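Local coordinates for SusD superfamily protein (Parabacteroides distasonis, PDB 3OTN) that probably binds nutrients, most likely carbohydrates, at the outer membrane as a member of the SusD family, at residues A[34-39]-A[261-266]; A[176-181]-A[227-232]; A[242-247]-A[352-357]. All blocks are in the same frame, centred on the assembly; numbering follows the deposited sequence.

Contact 1. Residues A[34-39]-A[261-266]; sequences NKMTPG and HNESVR
Asn34 holds its CG anti to the backbone N (chi1 -175°), which sets CG on the side of Ser264; the amide it carries meets the hydroxyl. In Ser264 that hydroxyl sits between the backbone N and the carbonyl carbon (chi1 72°). Asn34 ND2 donates to Ser264 OG at 2.9 Å in a fairly straight bond, with OG close to the amide plane. Ser264 OG in turn donates to Asn262 OD1 at a short 2.5 Å, on a lone pair in the carbonyl plane. A water donates to Asn34 OD1 at 2.8 Å and accepts from Ser264 N at 3.1 Å. Asn43 ND2, from the neighbouring strand 42-43, also binds Asn34 OD1.

Beside this network, the bent chain of selenomethionine Met36 crosses Glu263 at about a right angle. Met36 CG lies 3.6 Å from Glu263 CB, and SE rests on the same carbon. The carboxylate of Glu263 turns away to a salt bridge, with OE1 2.8 Å from Arg266 NH1 in the guanidinium plane. An alanine in place of Asn34 would probably leave Ser264 OG without its incoming donor, and the water and Asn43 ND2 without the acceptor they share. Directed bonds run from Asn34 ND2 through Ser264 OG to Asn262 OD1, so the buried amide has partners at both ends, with a small apolar patch alongside.

Contact 2. Residues A[176-181]-A[227-232]; sequences LAFSDH and NEYTLF
A loop between helices 156-172 and 187-202 of this SusD-family protein meets the segment that leaves helix 210-225 on its way to strand 249-253. Residues 176-181 belong to the first and residues 227-232 to the second. Asn227, with positive phi, is the first residue to leave helix 210-225, and Glu228 comes directly after it.

Ser179 donates from OG to Glu228 OE1 at 2.9 Å. The hydroxyl comes from above the carboxylate plane, 68° out of it. The Glu228 chain bends at chi2 (-95°), and its carboxylate lies nearly parallel to the Phe178 ring, the planes 6° apart. The two side chains cross obliquely. Glu228 CG is 3.8 Å from Phe178 CD1, and Glu228 OE2 is 3.7 Å from Phe178 CB.

Tyr229 meets the same loop with its ring edge and hydroxyl. Its CE2 meets Phe178 CE1 edge to edge at 4.2 Å, each atom near the plane of the other ring. One face of the Tyr229 ring carries Glu228 CB, 3.8 Å above the plane and offset toward the rim. The phenol OH packs against Ser179 CB and reaches a water at 2.8 Å. That water lies at the ring edge and accepts from Asp180 N at 3.2 Å, so it links the phenol to the loop backbone.

Outside the two segments, Phe178 also touches Met187 of helix 187-202, while Tyr229 touches Tyr360 of helix 360-375. The arrangement is packing of an interhelical loop against the exit of helix 210-225, consistent with the TPR-like helical scaffold of the family.

Contact 3. Residues A[242-247]-A[352-357]; sequences SQNNKG and DLNWSV. With EDO (1,2-ethanediol), chain P.
Asn244 faces the backbone of 352-354 and uses both ends of its amide there. Its OD1 accepts from Asn354 N at 3.0 Å, the donor standing above the carbonyl plane, 36° out of it. Its ND2 donates to Asp352 O at 2.9 Å, nearly along the C=O axis and close to the amide plane. One side chain thus spans two backbone groups of the other segment.

The amide of Asn354 stacks on that of Asn244, the planes 10° apart. The two CG atoms are 3.4 Å from each other. Asn244 ND2 and Asn354 OD1 come close in this stack, but the angle is poor for a hydrogen bond. Asn245 approaches Asn354 at about a right angle, its amide plane turned by 60°. Their ND2 atoms are 3.2 Å apart, and both are donors. Each has an acceptor elsewhere: Asn245 ND2 binds Gln254 OE1, and Asn354 ND2 binds Gln252 OE1. Asn354 OD1 in turn accepts from Phe255 N.

Asp352 OD2 accepts from O2 of a 1,2-ethanediol at 2.6 Å. This molecule also bonds Leu257 N and Asn258 OD1; it probably comes from the crystallisation liquor, as does an acetate near Asn244.

A type II beta turn from Gln243 to Lys246 positions the two asparagines at its corners. It is closed by Lys246 N to Gln243 O at 3.2 Å.

The turn stands just before strand 249-253. Asn354 leads into strand 355-356, which pairs antiparallel with 249-253 as an outer strand of a small three-stranded sheet; strand 358-359 flanks 249-253 on its other edge, and helix 360-375 follows it.

Overall arrangement
From the N terminus, residues 34-39 on strand 36-37 come first, and their partner 261-266 follows more than 220 residues later. Contact 1 therefore closes a long loop, nearly half of it helix. Contact 2 opens and closes within it; the 45 residues between its segments are mostly helix, and it joins an interhelical loop to the segment after helix 210-225. Contact 3 opens at 242-247, before contact 1 has closed, and ends at 352-357, so contacts 1 and 3 cross. They also touch, through Asn262 with Leu353 and Asn34 with Trp355. Contacts 2 and 3 run in series and pack together, for example Phe232 on Gln243. Together they tie the helical part to the small sheet and the 36-37 hairpin.

Contact 1. Residues A[34-39]-A[261-266]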
loop_
_atom_site.group_PDB
_atom_site.type_symbol
_atom_site.label_atom_id
_atom_site.label_comp_id
_atom_site.label_asym_id
_atom_site.label_seq_id
_atom_site.Cartn_x
_atom_site.Cartn_y
_atom_site.Cartn_z
ATOM N N ASN A 34 4.711 4.241 5.525
ATOM C CA ASN A 34 6.035 4.474 4.909
ATOM C C ASN A 34 6.872 5.216 5.906
ATOM O O ASN A 34 6.723 6.429 6.098
ATOM C CB ASN A 34 5.897 5.266 3.595
ATOM C CG ASN A 34 7.207 5.437 2.863
ATOM O OD1 ASN A 34 8.250 5.605 3.465
ATOM N ND2 ASN A 34 7.139 5.425 1.522
ATOM N N LYS A 35 7.714 4.479 6.612
ATOM C CA LYS A 35 8.658 5.099 7.490
ATOM C C LYS A 35 9.917 4.262 7.588
ATOM O O LYS A 35 9.885 3.024 7.440
ATOM C CB LYS A 35 8.065 5.312 8.888
ATOM C CG LYS A 35 7.811 4.043 9.704
ATOM C CD LYS A 35 7.446 4.379 11.158
ATOM C CE LYS A 35 8.010 3.368 12.133
ATOM N NZ LYS A 35 7.575 3.613 13.555
HETATM N N MSE A 36 10.998 4.944 7.941
HETATM C CA MSE A 36 12.288 4.303 8.129
HETATM C C MSE A 36 12.285 3.569 9.469
HETATM O O MSE A 36 11.724 4.069 10.462
HETATM C CB MSE A 36 13.413 5.303 8.099
HETATM C CG MSE A 36 13.538 6.090 6.795
HETATM SE SE MSE A 36 13.684 5.109 5.114
HETATM C CE MSE A 36 15.345 4.081 5.517
ATOM N N THR A 37 12.900 2.396 9.466
ATOM C CA THR A 37 12.975 1.520 10.639
ATOM C C THR A 37 14.465 1.210 10.980
ATOM O O THR A 37 15.371 1.566 10.230
ATOM C CB THR A 37 12.122 0.216 10.421
ATOM O OG1 THR A 37 12.576 -0.463 9.251
ATOM C CG2 THR A 37 10.626 0.540 10.278
ATOM N N PRO A 38 14.731 0.587 12.131
ATOM C CA PRO A 38 16.156 0.340 12.490
ATOM C C PRO A 38 16.822 -0.554 11.490
ATOM O O PRO A 38 16.211 -1.507 11.045
ATOM C CB PRO A 38 16.052 -0.372 13.829
ATOM C CG PRO A 38 14.857 0.175 14.428
ATOM C CD PRO A 38 13.855 0.399 13.285
ATOM N N GLY A 39 18.065 -0.244 11.139
ATOM C CA GLY A 39 18.774 -0.954 10.096
ATOM C C GLY A 39 19.170 0.053 9.037
ATOM O O GLY A 39 18.828 1.222 9.160
ATOM N N HIS A 261 10.254 14.376 5.647
ATOM C CA HIS A 261 10.819 14.186 4.321
ATOM C C HIS A 261 10.656 12.708 3.951
ATOM O O HIS A 261 10.689 11.829 4.830
ATOM C CB HIS A 261 12.298 14.630 4.254
ATOM C CG HIS A 261 12.515 16.046 4.696
ATOM N ND1 HIS A 261 13.688 16.485 5.264
ATOM C CD2 HIS A 261 11.662 17.097 4.740
ATOM C CE1 HIS A 261 13.562 17.758 5.602
ATOM N NE2 HIS A 261 12.340 18.154 5.302
ATOM N N ASN A 262 10.467 12.437 2.664
ATOM C CA ASN A 262 10.290 11.063 2.165
ATOM C C ASN A 262 11.659 10.410 1.965
ATOM O O ASN A 262 12.286 10.542 0.909
ATOM C CB ASN A 262 9.502 11.057 0.859
ATOM C CG ASN A 262 9.217 9.680 0.364
ATOM O OD1 ASN A 262 9.798 8.711 0.833
ATOM N ND2 ASN A 262 8.372 9.586 -0.653
ATOM N N GLU A 263 12.114 9.701 2.990
ATOM C CA GLU A 263 13.406 9.018 2.937
ATOM C C GLU A 263 13.366 7.775 2.077
ATOM O O GLU A 263 14.389 7.328 1.638
ATOM C CB GLU A 263 13.941 8.714 4.351
ATOM C CG GLU A 263 14.420 9.985 5.121
ATOM C CD GLU A 263 15.593 10.733 4.430
ATOM O OE1 GLU A 263 16.714 10.211 4.473
ATOM O OE2 GLU A 263 15.408 11.861 3.872
ATOM N N SER A 264 12.185 7.200 1.848
ATOM C CA SER A 264 12.056 5.999 1.026
ATOM C C SER A 264 12.531 6.182 -0.411
ATOM O O SER A 264 12.835 5.183 -1.087
ATOM C CB SER A 264 10.628 5.452 1.040
ATOM O OG SER A 264 9.689 6.237 0.301
ATOM N N VAL A 265 12.609 7.433 -0.883
ATOM C CA VAL A 265 13.180 7.714 -2.210
ATOM C C VAL A 265 14.558 7.029 -2.371
ATOM O O VAL A 265 14.856 6.459 -3.412
ATOM C CB VAL A 265 13.214 9.255 -2.474
ATOM C CG1 VAL A 265 14.067 9.603 -3.712
ATOM C CG2 VAL A 265 11.783 9.801 -2.601
ATOM N N ARG A 266 15.341 7.012 -1.293
ATOM C CA ARG A 266 16.712 6.443 -1.281
ATOM C C ARG A 266 16.764 4.907 -1.342
ATOM O O ARG A 266 17.800 4.331 -1.707
ATOM C CB ARG A 266 17.416 6.844 0.031
ATOM C CG ARG A 266 17.603 8.300 0.258
ATOM C CD ARG A 266 17.907 8.603 1.741
ATOM N NE ARG A 266 19.288 8.307 2.041
ATOM C CZ ARG A 266 19.930 8.635 3.164
ATOM N NH1 ARG A 266 19.323 9.280 4.149
ATOM N NH2 ARG A 266 21.213 8.289 3.297
HETATM O O HOH W 1 10.230 7.397 4.202
#

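Contact 2. Residues A[176-181]-A[227-232]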
loop_
_atom_site.group_PDB
_atom_site.type_symbol
_atom_site.label_atom_id
_atom_site.label_comp_id
_atom_site.label_asym_id
_atom_site.label_seq_id
_atom_site.Cartn_x
_atom_site.Cartn_y
_atom_site.Cartn_z
ATOM N N LEU A 176 -18.841 13.918 5.331
ATOM C CA LEU A 176 -17.507 14.103 4.732
ATOM C C LEU A 176 -17.528 14.592 3.302
ATOM O O LEU A 176 -18.284 14.054 2.496
ATOM C CB LEU A 176 -16.718 12.770 4.685
ATOM C CG LEU A 176 -15.861 12.253 5.806
ATOM C CD1 LEU A 176 -15.280 10.867 5.355
ATOM C CD2 LEU A 176 -14.767 13.260 6.116
ATOM N N ALA A 177 -16.630 15.529 2.961
ATOM C CA ALA A 177 -16.483 15.995 1.579
ATOM C C ALA A 177 -16.088 14.832 0.691
ATOM O O ALA A 177 -15.382 13.935 1.169
ATOM C CB ALA A 177 -15.394 17.087 1.496
ATOM N N PHE A 178 -16.485 14.825 -0.590
ATOM C CA PHE A 178 -16.128 13.682 -1.449
ATOM C C PHE A 178 -14.642 13.600 -1.770
ATOM O O PHE A 178 -14.087 12.506 -1.852
ATOM C CB PHE A 178 -16.959 13.576 -2.749
ATOM C CG PHE A 178 -16.991 12.158 -3.317
ATOM C CD1 PHE A 178 -15.940 11.671 -4.106
ATOM C CD2 PHE A 178 -18.054 11.290 -3.003
ATOM C CE1 PHE A 178 -15.954 10.363 -4.593
ATOM C CE2 PHE A 178 -18.069 9.979 -3.479
ATOM C CZ PHE A 178 -17.012 9.519 -4.271
ATOM N N SER A 179 -13.999 14.749 -1.978
ATOM C CA SER A 179 -12.582 14.794 -2.273
ATOM C C SER A 179 -11.917 15.859 -1.414
ATOM O O SER A 179 -12.594 16.733 -0.873
ATOM C CB SER A 179 -12.348 15.072 -3.750
ATOM O OG SER A 179 -12.843 16.349 -4.116
ATOM N N ASP A 180 -10.606 15.732 -1.246
ATOM C CA ASP A 180 -9.810 16.725 -0.536
ATOM C C ASP A 180 -8.406 16.728 -1.092
ATOM O O ASP A 180 -7.745 15.665 -1.133
ATOM C CB ASP A 180 -9.810 16.412 0.961
ATOM C CG ASP A 180 -9.162 17.497 1.787
ATOM O OD1 ASP A 180 -7.925 17.578 1.836
ATOM O OD2 ASP A 180 -9.869 18.235 2.471
ATOM N N HIS A 181 -7.893 17.910 -1.392
ATOM C CA HIS A 181 -6.581 18.101 -2.044
ATOM C C HIS A 181 -5.510 18.573 -1.100
ATOM O O HIS A 181 -4.488 19.087 -1.539
ATOM C CB HIS A 181 -6.686 19.107 -3.189
ATOM C CG HIS A 181 -7.240 18.530 -4.445
ATOM N ND1 HIS A 181 -7.114 19.156 -5.667
ATOM C CD2 HIS A 181 -7.921 17.383 -4.672
ATOM C CE1 HIS A 181 -7.706 18.424 -6.593
ATOM N NE2 HIS A 181 -8.205 17.342 -6.016
ATOM N N ASN A 227 -16.541 11.911 -10.739
ATOM C CA ASN A 227 -15.765 12.849 -11.587
ATOM C C ASN A 227 -14.801 13.738 -10.788
ATOM O O ASN A 227 -14.380 14.756 -11.274
ATOM C CB ASN A 227 -16.673 13.779 -12.443
ATOM C CG ASN A 227 -17.591 13.034 -13.368
ATOM O OD1 ASN A 227 -17.177 12.119 -14.069
ATOM N ND2 ASN A 227 -18.853 13.462 -13.417
ATOM N N GLU A 228 -14.435 13.333 -9.584
ATOM C CA GLU A 228 -13.508 14.074 -8.742
ATOM C C GLU A 228 -12.061 13.634 -8.931
ATOM O O GLU A 228 -11.187 14.217 -8.309
ATOM C CB GLU A 228 -13.835 13.805 -7.285
ATOM C CG GLU A 228 -15.261 14.146 -6.918
ATOM C CD GLU A 228 -15.430 15.511 -6.330
ATOM O OE1 GLU A 228 -14.506 16.337 -6.432
ATOM O OE2 GLU A 228 -16.514 15.744 -5.760
ATOM N N TYR A 229 -11.834 12.550 -9.683
ATOM C CA TYR A 229 -10.484 12.011 -9.928
ATOM C C TYR A 229 -10.364 11.739 -11.428
ATOM O O TYR A 229 -11.355 11.414 -12.097
ATOM C CB TYR A 229 -10.222 10.722 -9.128
ATOM C CG TYR A 229 -10.476 10.892 -7.637
ATOM C CD1 TYR A 229 -9.551 11.522 -6.835
ATOM C CD2 TYR A 229 -11.695 10.516 -7.064
ATOM C CE1 TYR A 229 -9.784 11.752 -5.478
ATOM C CE2 TYR A 229 -11.945 10.718 -5.700
ATOM C CZ TYR A 229 -10.986 11.337 -4.915
ATOM O OH TYR A 229 -11.186 11.533 -3.576
ATOM N N THR A 230 -9.143 11.857 -11.930
ATOM C CA THR A 230 -8.831 11.650 -13.338
ATOM C C THR A 230 -7.542 10.861 -13.410
ATOM O O THR A 230 -6.712 10.947 -12.505
ATOM C CB THR A 230 -8.622 12.996 -14.087
ATOM O OG1 THR A 230 -7.713 13.801 -13.333
ATOM C CG2 THR A 230 -9.921 13.754 -14.234
ATOM N N LEU A 231 -7.404 10.058 -14.454
ATOM C CA LEU A 231 -6.184 9.298 -14.690
ATOM C C LEU A 231 -5.049 10.250 -15.128
ATOM O O LEU A 231 -5.269 11.181 -15.897
ATOM C CB LEU A 231 -6.420 8.240 -15.767
ATOM C CG LEU A 231 -7.218 6.994 -15.383
ATOM C CD1 LEU A 231 -7.432 6.107 -16.641
ATOM C CD2 LEU A 231 -6.544 6.207 -14.274
ATOM N N PHE A 232 -3.844 10.016 -14.628
ATOM C CA PHE A 232 -2.656 10.710 -15.136
ATOM C C PHE A 232 -2.404 10.239 -16.559
ATOM O O PHE A 232 -2.636 9.078 -16.886
ATOM C CB PHE A 232 -1.399 10.362 -14.299
ATOM C CG PHE A 232 -1.443 10.884 -12.897
ATOM C CD1 PHE A 232 -1.763 12.209 -12.644
ATOM C CD2 PHE A 232 -1.108 10.057 -11.832
ATOM C CE1 PHE A 232 -1.788 12.710 -11.327
ATOM C CE2 PHE A 232 -1.132 10.557 -10.510
ATOM C CZ PHE A 232 -1.479 11.864 -10.274
HETATM O O HOH W 2 -9.367 12.921 -2.049
#

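Contact 3. Residues A[242-247]-A[352-357]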
loop_
_atom_site.group_PDB
_atom_site.type_symbol
_atom_site.label_atom_id
_atom_site.label_comp_id
_atom_site.label_asym_id
_atom_site.label_seq_id
_atom_site.Cartn_x
_atom_site.Cartn_y
_atom_site.Cartn_z
ATOM N N SER A 242 4.555 18.144 -7.014
ATOM C CA SER A 242 3.479 19.067 -7.367
ATOM C C SER A 242 2.124 18.403 -7.558
ATOM O O SER A 242 1.100 19.071 -7.421
ATOM C CB SER A 242 3.809 19.863 -8.647
ATOM O OG SER A 242 3.950 18.979 -9.762
ATOM N N GLN A 243 2.127 17.107 -7.888
ATOM C CA GLN A 243 0.919 16.299 -8.009
ATOM C C GLN A 243 0.378 15.698 -6.699
ATOM O O GLN A 243 -0.658 15.062 -6.731
ATOM C CB GLN A 243 1.124 15.200 -9.063
ATOM C CG GLN A 243 1.362 15.776 -10.438
ATOM C CD GLN A 243 0.095 16.367 -11.050
ATOM O OE1 GLN A 243 -0.197 17.535 -10.906
ATOM N NE2 GLN A 243 -0.631 15.558 -11.740
ATOM N N ASN A 244 1.036 15.951 -5.563
ATOM C CA ASN A 244 0.580 15.477 -4.238
ATOM C C ASN A 244 -0.910 15.804 -3.961
ATOM O O ASN A 244 -1.317 16.953 -4.108
ATOM C CB ASN A 244 1.396 16.150 -3.123
ATOM C CG ASN A 244 2.800 15.538 -2.895
ATOM O OD1 ASN A 244 3.218 14.567 -3.513
ATOM N ND2 ASN A 244 3.526 16.159 -1.986
ATOM N N ASN A 245 -1.701 14.780 -3.622
ATOM C CA ASN A 245 -3.139 14.909 -3.245
ATOM C C ASN A 245 -4.100 15.328 -4.370
ATOM O O ASN A 245 -5.236 15.707 -4.087
ATOM C CB ASN A 245 -3.305 15.857 -2.042
ATOM C CG ASN A 245 -2.423 15.495 -0.877
ATOM O OD1 ASN A 245 -1.740 16.361 -0.287
ATOM N ND2 ASN A 245 -2.451 14.229 -0.495
ATOM N N LYS A 246 -3.647 15.269 -5.629
ATOM C CA LYS A 246 -4.414 15.700 -6.797
ATOM C C LYS A 246 -4.405 14.594 -7.832
ATOM O O LYS A 246 -3.653 13.623 -7.730
ATOM C CB LYS A 246 -3.778 16.907 -7.515
ATOM C CG LYS A 246 -3.160 18.010 -6.721
ATOM C CD LYS A 246 -3.022 19.313 -7.532
ATOM C CE LYS A 246 -2.292 19.168 -8.855
ATOM N NZ LYS A 246 -2.267 20.465 -9.599
ATOM N N GLY A 247 -5.182 14.797 -8.880
ATOM C CA GLY A 247 -5.142 13.917 -10.056
ATOM C C GLY A 247 -5.737 12.576 -9.684
ATOM O O GLY A 247 -6.918 12.492 -9.379
ATOM N N ASP A 352 9.864 15.780 -0.953
ATOM C CA ASP A 352 8.510 16.126 -0.529
ATOM C C ASP A 352 7.471 15.430 -1.417
ATOM O O ASP A 352 6.356 15.927 -1.626
ATOM C CB ASP A 352 8.326 17.652 -0.472
ATOM C CG ASP A 352 8.677 18.368 -1.752
ATOM O OD1 ASP A 352 9.187 17.748 -2.705
ATOM O OD2 ASP A 352 8.444 19.599 -1.810
ATOM N N LEU A 353 7.834 14.243 -1.896
ATOM C CA LEU A 353 6.930 13.381 -2.682
ATOM C C LEU A 353 6.073 12.506 -1.748
ATOM O O LEU A 353 6.606 11.752 -0.930
ATOM C CB LEU A 353 7.726 12.474 -3.663
ATOM C CG LEU A 353 6.954 11.516 -4.572
ATOM C CD1 LEU A 353 6.000 12.232 -5.589
ATOM C CD2 LEU A 353 7.918 10.520 -5.302
ATOM N N ASN A 354 4.744 12.584 -1.907
ATOM C CA ASN A 354 3.809 11.777 -1.097
ATOM C C ASN A 354 3.942 10.305 -1.493
ATOM O O ASN A 354 4.447 10.000 -2.593
ATOM C CB ASN A 354 2.345 12.262 -1.282
ATOM C CG ASN A 354 1.987 13.447 -0.402
ATOM O OD1 ASN A 354 2.832 14.001 0.278
ATOM N ND2 ASN A 354 0.691 13.850 -0.421
ATOM N N TRP A 355 3.574 9.409 -0.582
ATOM C CA TRP A 355 3.440 7.959 -0.854
ATOM C C TRP A 355 1.954 7.574 -0.857
ATOM O O TRP A 355 1.249 7.802 0.121
ATOM C CB TRP A 355 4.205 7.148 0.172
ATOM C CG TRP A 355 4.047 5.657 0.106
ATOM C CD1 TRP A 355 3.221 4.884 0.889
ATOM C CD2 TRP A 355 4.696 4.750 -0.796
ATOM N NE1 TRP A 355 3.354 3.571 0.555
ATOM C CE2 TRP A 355 4.250 3.452 -0.470
ATOM C CE3 TRP A 355 5.652 4.903 -1.808
ATOM C CZ2 TRP A 355 4.697 2.320 -1.136
ATOM C CZ3 TRP A 355 6.113 3.768 -2.470
ATOM C CH2 TRP A 355 5.625 2.495 -2.126
ATOM N N SER A 356 1.483 6.995 -1.952
ATOM C CA SER A 356 0.071 6.628 -2.055
ATOM C C SER A 356 -0.389 5.464 -1.192
ATOM O O SER A 356 0.307 4.466 -1.068
ATOM C CB SER A 356 -0.271 6.306 -3.494
ATOM O OG SER A 356 -0.193 7.474 -4.224
ATOM N N VAL A 357 -1.563 5.620 -0.589
ATOM C CA VAL A 357 -2.315 4.505 -0.007
ATOM C C VAL A 357 -3.400 4.058 -1.014
ATOM O O VAL A 357 -3.538 2.866 -1.275
ATOM C CB VAL A 357 -2.943 4.901 1.368
ATOM C CG1 VAL A 357 -3.859 3.810 1.901
ATOM C CG2 VAL A 357 -1.845 5.222 2.363
HETATM C C1 EDO P . 6.069 22.503 1.306
HETATM O O1 EDO P . 6.701 22.290 2.599
HETATM C C2 EDO P . 6.864 21.947 0.116
HETATM O O2 EDO P . 7.288 20.585 0.307
#